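Local coordinates for uncharacterized protein DUF849 with a TIM barrel fold (Burkholderia xenovorans LB400, PDB 3E49) that probably cleaves beta-keto acids such as 3-keto-5-aminohexanoate, using a zinc ion bound within its TIM-barrel fold, at residues Asp58-Gln63 with His133-Glu138; His104-Leu109 with Gly163-Arg168; Tyr180-Phe185 with Arg223-Asp228. All blocks are in the same frame, centred on the assembly; numbering follows the deposited sequence.

Contact 1. Residues Asp58-Gln63 with His133-Glu138; sequences DGRPTQ and HGWERE
Trp135 and Asp58 share the one hydrogen bond between the two segments. The indole NE1 gives its hydrogen to Asp58 O at 2.7 Å. The oxygen lies close to the ring plane, at the pyrrole edge, while the donor stands above the carbonyl plane.

Nonpolar contacts cover the indole. Arg60 CB lies over the centre of one face, and Arg60 CA stands 3.7 Å from the centroid of the six-membered ring in a CH-pi contact. Glu136 CG covers the opposite face. Pro61 CD touches Trp135 CZ3 at 3.7 Å. A second CH-pi contact puts Asp58 CB over one face of the His133 ring, 3.4 Å from ND1.

Charged groups order the turn. Asp58 OD1 accepts from Arg60 N at 3.0 Å in a nearly straight bond (171°), which makes an Asx turn. Asp58 OD2 takes both NE (3.0 Å) and NH2 of Arg60, a side-on salt bridge. The Arg60 chain bends at chi3 (63°), and Trp135 CB lies over one face of the guanidinium, toward its rim. Within 133-138, Glu136 OE2 accepts from His133 N, and it also bonds Ser22 OG.

Pro61 is about 6 Å from the zinc ligand His52, side chain to side chain. The paired charges of Asp58 and Arg60 would favour an ionised carboxylate, and the indole bond, with packing on both faces, helps to fix the rotation of Trp135.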
loop_
_atom_site.group_PDB
_atom_site.type_symbol
_atom_site.label_atom_id
_atom_site.label_comp_id
_atom_site.label_asym_id
_atom_site.label_seq_id
_atom_site.Cartn_x
_atom_site.Cartn_y
_atom_site.Cartn_z
ATOM N N ASP A 58 38.175 12.849 -22.654
ATOM C CA ASP A 58 38.021 11.504 -22.119
ATOM C C ASP A 58 36.622 11.150 -21.592
ATOM O O ASP A 58 36.431 10.070 -21.014
ATOM C CB ASP A 58 39.054 11.315 -21.007
ATOM C CG ASP A 58 38.865 12.285 -19.873
ATOM O OD1 ASP A 58 37.874 13.037 -19.869
ATOM O OD2 ASP A 58 39.707 12.290 -18.972
ATOM N N GLY A 59 35.685 12.071 -21.753
ATOM C CA GLY A 59 34.309 11.902 -21.288
ATOM C C GLY A 59 34.072 11.988 -19.786
ATOM O O GLY A 59 32.952 11.756 -19.333
ATOM N N ARG A 60 35.074 12.360 -18.992
ATOM C CA ARG A 60 34.871 12.408 -17.565
ATOM C C ARG A 60 33.908 13.535 -17.158
ATOM O O ARG A 60 33.835 14.560 -17.831
ATOM C CB ARG A 60 36.191 12.523 -16.807
ATOM C CG ARG A 60 36.729 13.919 -16.555
ATOM C CD ARG A 60 37.908 13.835 -15.544
ATOM N NE ARG A 60 39.001 13.058 -16.128
ATOM C CZ ARG A 60 39.911 12.361 -15.446
ATOM N NH1 ARG A 60 39.876 12.286 -14.117
ATOM N NH2 ARG A 60 40.845 11.696 -16.122
ATOM N N PRO A 61 33.121 13.320 -16.100
ATOM C CA PRO A 61 32.256 14.372 -15.639
ATOM C C PRO A 61 33.036 15.620 -15.245
ATOM O O PRO A 61 34.144 15.526 -14.662
ATOM C CB PRO A 61 31.622 13.763 -14.379
ATOM C CG PRO A 61 31.598 12.344 -14.629
ATOM C CD PRO A 61 32.911 12.085 -15.334
ATOM N N THR A 62 32.437 16.773 -15.543
ATOM C CA THR A 62 32.984 18.051 -15.179
ATOM C C THR A 62 31.886 19.081 -14.926
ATOM O O THR A 62 30.993 19.237 -15.749
ATOM C CB THR A 62 33.928 18.631 -16.258
ATOM O OG1 THR A 62 34.433 19.864 -15.768
ATOM C CG2 THR A 62 33.241 18.873 -17.582
ATOM N N GLN A 63 31.976 19.767 -13.793
ATOM C CA GLN A 63 31.055 20.851 -13.468
ATOM C C GLN A 63 31.701 22.234 -13.649
ATOM O O GLN A 63 31.314 23.196 -12.977
ATOM C CB GLN A 63 30.525 20.703 -12.049
ATOM C CG GLN A 63 29.360 19.742 -11.909
ATOM C CD GLN A 63 28.103 20.288 -12.535
ATOM O OE1 GLN A 63 27.914 20.187 -13.737
ATOM N NE2 GLN A 63 27.207 20.824 -11.701
ATOM N N HIS A 133 39.511 4.646 -20.968
ATOM C CA HIS A 133 40.244 5.593 -20.144
ATOM C C HIS A 133 40.316 5.094 -18.749
ATOM O O HIS A 133 39.385 4.484 -18.258
ATOM C CB HIS A 133 39.563 6.959 -20.162
ATOM C CG HIS A 133 39.273 7.457 -21.535
ATOM N ND1 HIS A 133 40.131 8.290 -22.221
ATOM C CD2 HIS A 133 38.223 7.231 -22.361
ATOM C CE1 HIS A 133 39.619 8.554 -23.411
ATOM N NE2 HIS A 133 38.463 7.926 -23.522
ATOM N N GLY A 134 41.416 5.390 -18.084
ATOM C CA GLY A 134 41.610 4.938 -16.734
ATOM C C GLY A 134 40.608 5.450 -15.731
ATOM O O GLY A 134 40.281 4.742 -14.763
ATOM N N TRP A 135 40.095 6.665 -15.957
ATOM C CA TRP A 135 39.210 7.264 -14.979
ATOM C C TRP A 135 37.919 6.459 -14.823
ATOM O O TRP A 135 37.329 6.456 -13.763
ATOM C CB TRP A 135 38.890 8.736 -15.344
ATOM C CG TRP A 135 37.988 8.907 -16.515
ATOM C CD1 TRP A 135 38.341 9.136 -17.799
ATOM C CD2 TRP A 135 36.559 8.846 -16.498
ATOM N NE1 TRP A 135 37.233 9.207 -18.592
ATOM C CE2 TRP A 135 36.123 9.025 -17.815
ATOM C CE3 TRP A 135 35.609 8.647 -15.483
ATOM C CZ2 TRP A 135 34.786 9.017 -18.161
ATOM C CZ3 TRP A 135 34.261 8.642 -15.828
ATOM C CH2 TRP A 135 33.870 8.814 -17.148
ATOM N N GLU A 136 37.530 5.750 -15.872
ATOM C CA GLU A 136 36.232 5.044 -15.903
ATOM C C GLU A 136 36.118 3.947 -14.839
ATOM O O GLU A 136 35.136 3.905 -14.084
ATOM C CB GLU A 136 35.979 4.467 -17.294
ATOM C CG GLU A 136 35.915 5.507 -18.422
ATOM C CD GLU A 136 35.599 4.876 -19.761
ATOM O OE1 GLU A 136 34.411 4.551 -20.026
ATOM O OE2 GLU A 136 36.531 4.717 -20.595
ATOM N N ARG A 137 37.111 3.066 -14.772
ATOM C CA ARG A 137 37.064 1.987 -13.776
ATOM C C ARG A 137 37.109 2.564 -12.369
ATOM O O ARG A 137 36.372 2.139 -11.497
ATOM C CB ARG A 137 38.186 0.961 -13.993
ATOM C CG ARG A 137 38.296 -0.065 -12.866
ATOM C CD ARG A 137 39.281 -1.161 -13.209
ATOM N NE ARG A 137 38.741 -1.991 -14.278
ATOM C CZ ARG A 137 37.877 -2.978 -14.083
ATOM N NH1 ARG A 137 37.447 -3.273 -12.850
ATOM N NH2 ARG A 137 37.428 -3.658 -15.123
ATOM N N GLU A 138 37.974 3.548 -12.170
ATOM C CA GLU A 138 38.112 4.213 -10.891
ATOM C C GLU A 138 36.775 4.874 -10.469
ATOM O O GLU A 138 36.365 4.788 -9.309
ATOM C CB GLU A 138 39.217 5.271 -10.998
#

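Contact 2. Residues His104-Leu109 with Gly163-Arg168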
loop_
_atom_site.group_PDB
_atom_site.type_symbol
_atom_site.label_atom_id
_atom_site.label_comp_id
_atom_site.label_asym_id
_atom_site.label_seq_id
_atom_site.Cartn_x
_atom_site.Cartn_y
_atom_site.Cartn_z
ATOM N N HIS A 104 26.102 30.328 -12.103
ATOM C CA HIS A 104 26.561 31.172 -13.197
ATOM C C HIS A 104 25.542 31.355 -14.318
ATOM O O HIS A 104 25.299 32.484 -14.793
ATOM C CB HIS A 104 27.851 30.638 -13.818
ATOM C CG HIS A 104 28.284 31.418 -15.022
ATOM N ND1 HIS A 104 29.071 32.548 -14.933
ATOM C CD2 HIS A 104 27.990 31.268 -16.332
ATOM C CE1 HIS A 104 29.264 33.039 -16.144
ATOM N NE2 HIS A 104 28.617 32.282 -17.012
ATOM N N TYR A 105 24.976 30.241 -14.776
ATOM C CA TYR A 105 24.056 30.268 -15.906
ATOM C C TYR A 105 22.622 30.661 -15.562
ATOM O O TYR A 105 21.880 31.100 -16.445
ATOM C CB TYR A 105 24.122 28.942 -16.674
ATOM C CG TYR A 105 25.465 28.725 -17.407
ATOM C CD1 TYR A 105 25.817 29.525 -18.480
ATOM C CD2 TYR A 105 26.332 27.696 -17.049
ATOM C CE1 TYR A 105 27.007 29.354 -19.154
ATOM C CE2 TYR A 105 27.527 27.510 -17.725
ATOM C CZ TYR A 105 27.855 28.348 -18.778
ATOM O OH TYR A 105 29.029 28.179 -19.456
HETATM N N MSE A 106 22.273 30.534 -14.284
HETATM C CA MSE A 106 20.950 30.851 -13.782
HETATM C C MSE A 106 19.849 30.268 -14.643
HETATM O O MSE A 106 18.989 30.989 -15.159
HETATM C CB MSE A 106 20.809 32.367 -13.677
HETATM C CG MSE A 106 21.858 32.933 -12.756
HETATM SE SE MSE A 106 21.796 34.891 -12.705
HETATM C CE MSE A 106 23.356 35.147 -11.708
ATOM N N PRO A 107 19.844 28.938 -14.789
ATOM C CA PRO A 107 18.845 28.279 -15.631
ATOM C C PRO A 107 17.432 28.354 -15.032
ATOM O O PRO A 107 17.279 28.698 -13.896
ATOM C CB PRO A 107 19.367 26.827 -15.677
ATOM C CG PRO A 107 20.045 26.653 -14.409
ATOM C CD PRO A 107 20.710 27.961 -14.110
ATOM N N GLU A 108 16.417 28.035 -15.816
ATOM C CA GLU A 108 15.036 28.014 -15.344
ATOM C C GLU A 108 14.857 26.891 -14.333
ATOM O O GLU A 108 14.085 27.000 -13.390
ATOM C CB GLU A 108 14.108 27.760 -16.519
ATOM C CG GLU A 108 13.933 28.973 -17.451
ATOM C CD GLU A 108 12.974 28.679 -18.539
ATOM O OE1 GLU A 108 11.798 29.119 -18.434
ATOM O OE2 GLU A 108 13.384 28.011 -19.517
ATOM N N LEU A 109 15.573 25.805 -14.581
ATOM C CA LEU A 109 15.547 24.638 -13.706
ATOM C C LEU A 109 16.955 24.194 -13.365
ATOM O O LEU A 109 17.865 24.329 -14.198
ATOM C CB LEU A 109 14.849 23.452 -14.409
ATOM C CG LEU A 109 13.347 23.344 -14.425
ATOM C CD1 LEU A 109 12.886 22.223 -15.407
ATOM C CD2 LEU A 109 12.813 23.170 -12.984
ATOM N N GLY A 163 17.650 29.695 -5.852
ATOM C CA GLY A 163 16.296 30.232 -5.739
ATOM C C GLY A 163 16.279 31.727 -5.973
ATOM O O GLY A 163 15.417 32.246 -6.694
ATOM N N GLY A 164 17.266 32.407 -5.382
ATOM C CA GLY A 164 17.430 33.838 -5.557
ATOM C C GLY A 164 17.619 34.267 -6.993
ATOM O O GLY A 164 17.368 35.424 -7.333
ATOM N N ASN A 165 18.057 33.372 -7.872
ATOM C CA ASN A 165 18.247 33.737 -9.261
ATOM C C ASN A 165 17.031 33.373 -10.096
ATOM O O ASN A 165 17.140 33.349 -11.305
ATOM C CB ASN A 165 19.457 33.013 -9.865
ATOM C CG ASN A 165 20.771 33.363 -9.197
ATOM O OD1 ASN A 165 21.000 34.506 -8.829
ATOM N ND2 ASN A 165 21.656 32.362 -9.046
ATOM N N GLY A 166 15.885 33.074 -9.465
ATOM C CA GLY A 166 14.675 32.647 -10.190
ATOM C C GLY A 166 14.688 31.189 -10.681
ATOM O O GLY A 166 13.749 30.730 -11.344
ATOM N N THR A 167 15.756 30.462 -10.351
ATOM C CA THR A 167 15.902 29.069 -10.755
ATOM C C THR A 167 15.000 28.218 -9.890
ATOM O O THR A 167 14.943 28.423 -8.683
ATOM C CB THR A 167 17.352 28.599 -10.586
ATOM O OG1 THR A 167 18.204 29.327 -11.489
ATOM C CG2 THR A 167 17.467 27.062 -10.838
ATOM N N ARG A 168 14.255 27.309 -10.521
ATOM C CA ARG A 168 13.377 26.402 -9.804
ATOM C C ARG A 168 13.968 25.019 -9.923
ATOM O O ARG A 168 14.865 24.783 -10.718
ATOM C CB ARG A 168 11.939 26.508 -10.268
ATOM C CG ARG A 168 11.361 27.898 -9.885
ATOM C CD ARG A 168 9.949 28.148 -10.342
ATOM N NE ARG A 168 9.065 27.180 -9.747
ATOM C CZ ARG A 168 8.605 27.221 -8.506
ATOM N NH1 ARG A 168 8.903 28.207 -7.678
ATOM N NH2 ARG A 168 7.826 26.237 -8.095
HETATM O O HOH W 1 12.333 29.188 -13.216
#
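The carboxamide of Asn165 is covered on one face by selenomethionine Met106, whose extended chain crosses it at about a right angle. Met106 CG comes nearest, 3.7 Å from Asn165 CG. CE continues over the same face to 3.8 Å from Asn165 OD1. The contact lies where two neighbouring parallel strands of the TIM barrel begin, 109-113 and 168-173. Just before Met106, His104 CD2 lies over one face of the Tyr105 ring.

Leu109 and Arg168 form the parallel bridge. Arg168 N donates to Glu108 O at 2.9 Å. The CA of Leu109 approaches Arg168 O at 3.1 Å, a CA-H...O contact.

The side-chain ends of this strand start have partners beyond the two segments. The Glu108 carboxylate meets Gly305 N and Arg298, and the Arg168 guanidinium meets Thr192 O and Leu301 O. A water donates to both Glu108 O and Gly166 O, so Glu108 O has two donors. Thr167 adds a side-chain bond to the strand entry. Its OG1 sits beside its own backbone N (chi1 -65°) and donates to Pro107 O at 2.7 Å, in the plane of that carbonyl.

Contact 3. Residues Tyr180-Phe185 with Arg223-Asp228; sequences YNLAHF and RLFGAD
Leu224 packs its CD1 methyl over one face of the Tyr180 ring, in a CH-pi contact 4.2 Å from the ring centroid. The methyl is displaced toward the rim of the ring, and the two side chains cross at about a right angle. The CB of Tyr180 points away from the opposite helix. Its CG stands beside the backbone N (chi1 -82°), and the long ring still reaches across. The other Leu224 methyl, CD2, touches Tyr180 CE1 at 3.9 Å. Leu224 CD1 also meets Ala183 CB at 4.1 Å.

Arg223 reaches the far end of the same ring. Its first torsion puts CG anti to the backbone N, and a bend at chi3 (66°) brings the guanidinium round to Tyr180. NH2 lies 2.7 Å from Tyr180 OH, and the hydroxyl sits near the guanidinium plane. The ring and guanidinium planes are inclined to each other by 44°. Tyr180 OH hydrogen-bonds to Asp213 of the second subunit, which places the phenol at the subunit interface.

Phe225 fills the deeper part of the contact. Its CZ lies 3.7 Å from Leu182 CD2, and its CE1 meets Ala183 CB at 4.2 Å. Ala183 N comes to the ring edge, while the neighbouring Leu224 CB covers one face. Leu182 holds CG anti to its backbone N and sends it toward the phenyl tip. The small Ala183 leaves the backbones close, with its CA 6.5 Å from that of Leu224.

Gly226, the first residue after the helix, has positive phi. With Ala227 it belongs to the pocket holding 2-ethoxyethanol. Nonpolar packing of this kind, between the successive outer helices 176-187 and 211-225, is a feature of the beta/alpha TIM barrel.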
loop_
_atom_site.group_PDB
_atom_site.type_symbol
_atom_site.label_atom_id
_atom_site.label_comp_id
_atom_site.label_asym_id
_atom_site.label_seq_id
_atom_site.Cartn_x
_atom_site.Cartn_y
_atom_site.Cartn_z
ATOM N N TYR A 180 10.214 13.363 2.603
ATOM C CA TYR A 180 10.124 13.958 3.929
ATOM C C TYR A 180 11.129 15.104 4.118
ATOM O O TYR A 180 10.816 16.126 4.753
ATOM C CB TYR A 180 10.286 12.904 4.981
ATOM C CG TYR A 180 9.026 12.131 5.269
ATOM C CD1 TYR A 180 7.998 12.696 6.041
ATOM C CD2 TYR A 180 8.887 10.788 4.868
ATOM C CE1 TYR A 180 6.852 11.971 6.353
ATOM C CE2 TYR A 180 7.747 10.067 5.190
ATOM C CZ TYR A 180 6.750 10.651 5.955
ATOM O OH TYR A 180 5.639 9.913 6.258
ATOM N N ASN A 181 12.312 14.971 3.529
ATOM C CA ASN A 181 13.313 16.038 3.664
ATOM C C ASN A 181 12.771 17.263 2.906
ATOM O O ASN A 181 12.848 18.368 3.425
ATOM C CB ASN A 181 14.675 15.641 3.113
ATOM C CG ASN A 181 15.358 14.592 3.915
ATOM O OD1 ASN A 181 15.002 14.324 5.039
ATOM N ND2 ASN A 181 16.415 14.032 3.349
ATOM N N LEU A 182 12.157 17.065 1.733
ATOM C CA LEU A 182 11.581 18.187 0.984
ATOM C C LEU A 182 10.468 18.816 1.795
ATOM O O LEU A 182 10.366 20.043 1.833
ATOM C CB LEU A 182 11.051 17.761 -0.393
ATOM C CG LEU A 182 10.393 18.778 -1.328
ATOM C CD1 LEU A 182 11.289 19.951 -1.628
ATOM C CD2 LEU A 182 9.950 18.058 -2.616
ATOM N N ALA A 183 9.626 17.999 2.434
ATOM C CA ALA A 183 8.512 18.526 3.268
ATOM C C ALA A 183 9.045 19.456 4.379
ATOM O O ALA A 183 8.441 20.460 4.692
ATOM C CB ALA A 183 7.667 17.396 3.861
ATOM N N HIS A 184 10.202 19.124 4.923
ATOM C CA HIS A 184 10.866 19.912 5.945
ATOM C C HIS A 184 11.124 21.308 5.415
ATOM O O HIS A 184 10.794 22.294 6.079
ATOM C CB HIS A 184 12.173 19.242 6.345
ATOM C CG HIS A 184 13.041 20.041 7.273
ATOM N ND1 HIS A 184 12.711 20.269 8.587
ATOM C CD2 HIS A 184 14.266 20.584 7.094
ATOM C CE1 HIS A 184 13.686 20.947 9.172
ATOM N NE2 HIS A 184 14.644 21.150 8.287
ATOM N N PHE A 185 11.738 21.387 4.242
ATOM C CA PHE A 185 12.035 22.679 3.616
ATOM C C PHE A 185 10.804 23.422 3.146
ATOM O O PHE A 185 10.797 24.665 3.143
ATOM C CB PHE A 185 13.022 22.506 2.473
ATOM C CG PHE A 185 14.381 22.152 2.932
ATOM C CD1 PHE A 185 15.200 23.126 3.504
ATOM C CD2 PHE A 185 14.858 20.822 2.867
ATOM C CE1 PHE A 185 16.464 22.789 3.974
ATOM C CE2 PHE A 185 16.109 20.511 3.309
ATOM C CZ PHE A 185 16.910 21.480 3.880
ATOM N N ARG A 223 0.312 12.788 0.155
ATOM C CA ARG A 223 0.011 13.171 1.518
ATOM C C ARG A 223 0.778 14.397 1.997
ATOM O O ARG A 223 0.212 15.234 2.703
ATOM C CB ARG A 223 0.303 12.034 2.469
ATOM C CG ARG A 223 -0.239 12.325 3.857
ATOM C CD ARG A 223 -0.052 11.156 4.798
ATOM N NE ARG A 223 1.347 10.908 5.070
ATOM C CZ ARG A 223 2.072 9.892 4.594
ATOM N NH1 ARG A 223 1.569 8.958 3.786
ATOM N NH2 ARG A 223 3.334 9.821 4.948
ATOM N N LEU A 224 2.043 14.528 1.607
ATOM C CA LEU A 224 2.868 15.619 2.078
ATOM C C LEU A 224 2.611 16.917 1.338
ATOM O O LEU A 224 2.655 17.982 1.931
ATOM C CB LEU A 224 4.363 15.272 1.986
ATOM C CG LEU A 224 4.858 14.128 2.859
ATOM C CD1 LEU A 224 6.301 13.810 2.546
ATOM C CD2 LEU A 224 4.681 14.470 4.333
ATOM N N PHE A 225 2.369 16.814 0.054
ATOM C CA PHE A 225 2.261 18.008 -0.810
ATOM C C PHE A 225 0.903 18.248 -1.435
ATOM O O PHE A 225 0.663 19.339 -1.967
ATOM C CB PHE A 225 3.316 17.929 -1.932
ATOM C CG PHE A 225 4.677 17.643 -1.428
ATOM C CD1 PHE A 225 5.287 18.512 -0.557
ATOM C CD2 PHE A 225 5.337 16.475 -1.783
ATOM C CE1 PHE A 225 6.536 18.241 -0.044
ATOM C CE2 PHE A 225 6.577 16.194 -1.255
ATOM C CZ PHE A 225 7.179 17.094 -0.388
ATOM N N GLY A 226 0.015 17.260 -1.398
ATOM C CA GLY A 226 -1.318 17.439 -1.961
ATOM C C GLY A 226 -1.221 17.841 -3.422
ATOM O O GLY A 226 -0.453 17.261 -4.191
ATOM N N ALA A 227 -1.976 18.857 -3.789
ATOM C CA ALA A 227 -2.002 19.358 -5.172
ATOM C C ALA A 227 -0.832 20.283 -5.518
ATOM O O ALA A 227 -0.766 20.803 -6.647
ATOM C CB ALA A 227 -3.281 20.105 -5.391
ATOM N N ASP A 228 0.071 20.514 -4.570
ATOM C CA ASP A 228 1.193 21.440 -4.781
ATOM C C ASP A 228 2.446 20.862 -5.412
ATOM O O ASP A 228 3.466 21.507 -5.396
ATOM C CB ASP A 228 1.594 22.071 -3.453
ATOM C CG ASP A 228 0.587 23.080 -2.958
ATOM O OD1 ASP A 228 -0.388 23.332 -3.686
ATOM O OD2 ASP A 228 0.787 23.624 -1.850
#

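In the fold
The three contacts lie in one TIM-barrel chain. Contacts 1 and 2 interleave along the sequence, since 104-109 falls between 58-63 and 133-138, and 163-168 comes after 133-138. Contact 3 follows both. The centres of contacts 1 and 2 are 28 Å apart, those of 2 and 3 are 21 Å apart, and those of 1 and 3 are 36 Å apart, on opposite sides of the chain centre. None touches another. Strand 168-173, which starts in contact 2, leads to helix 176-187 of contact 3. Contact 1 joins the turn before strand 61-62 to helix 134-141 near the zinc site, contact 2 ties neighbouring barrel strands, and contact 3 belongs to the helical shell at a subunit interface.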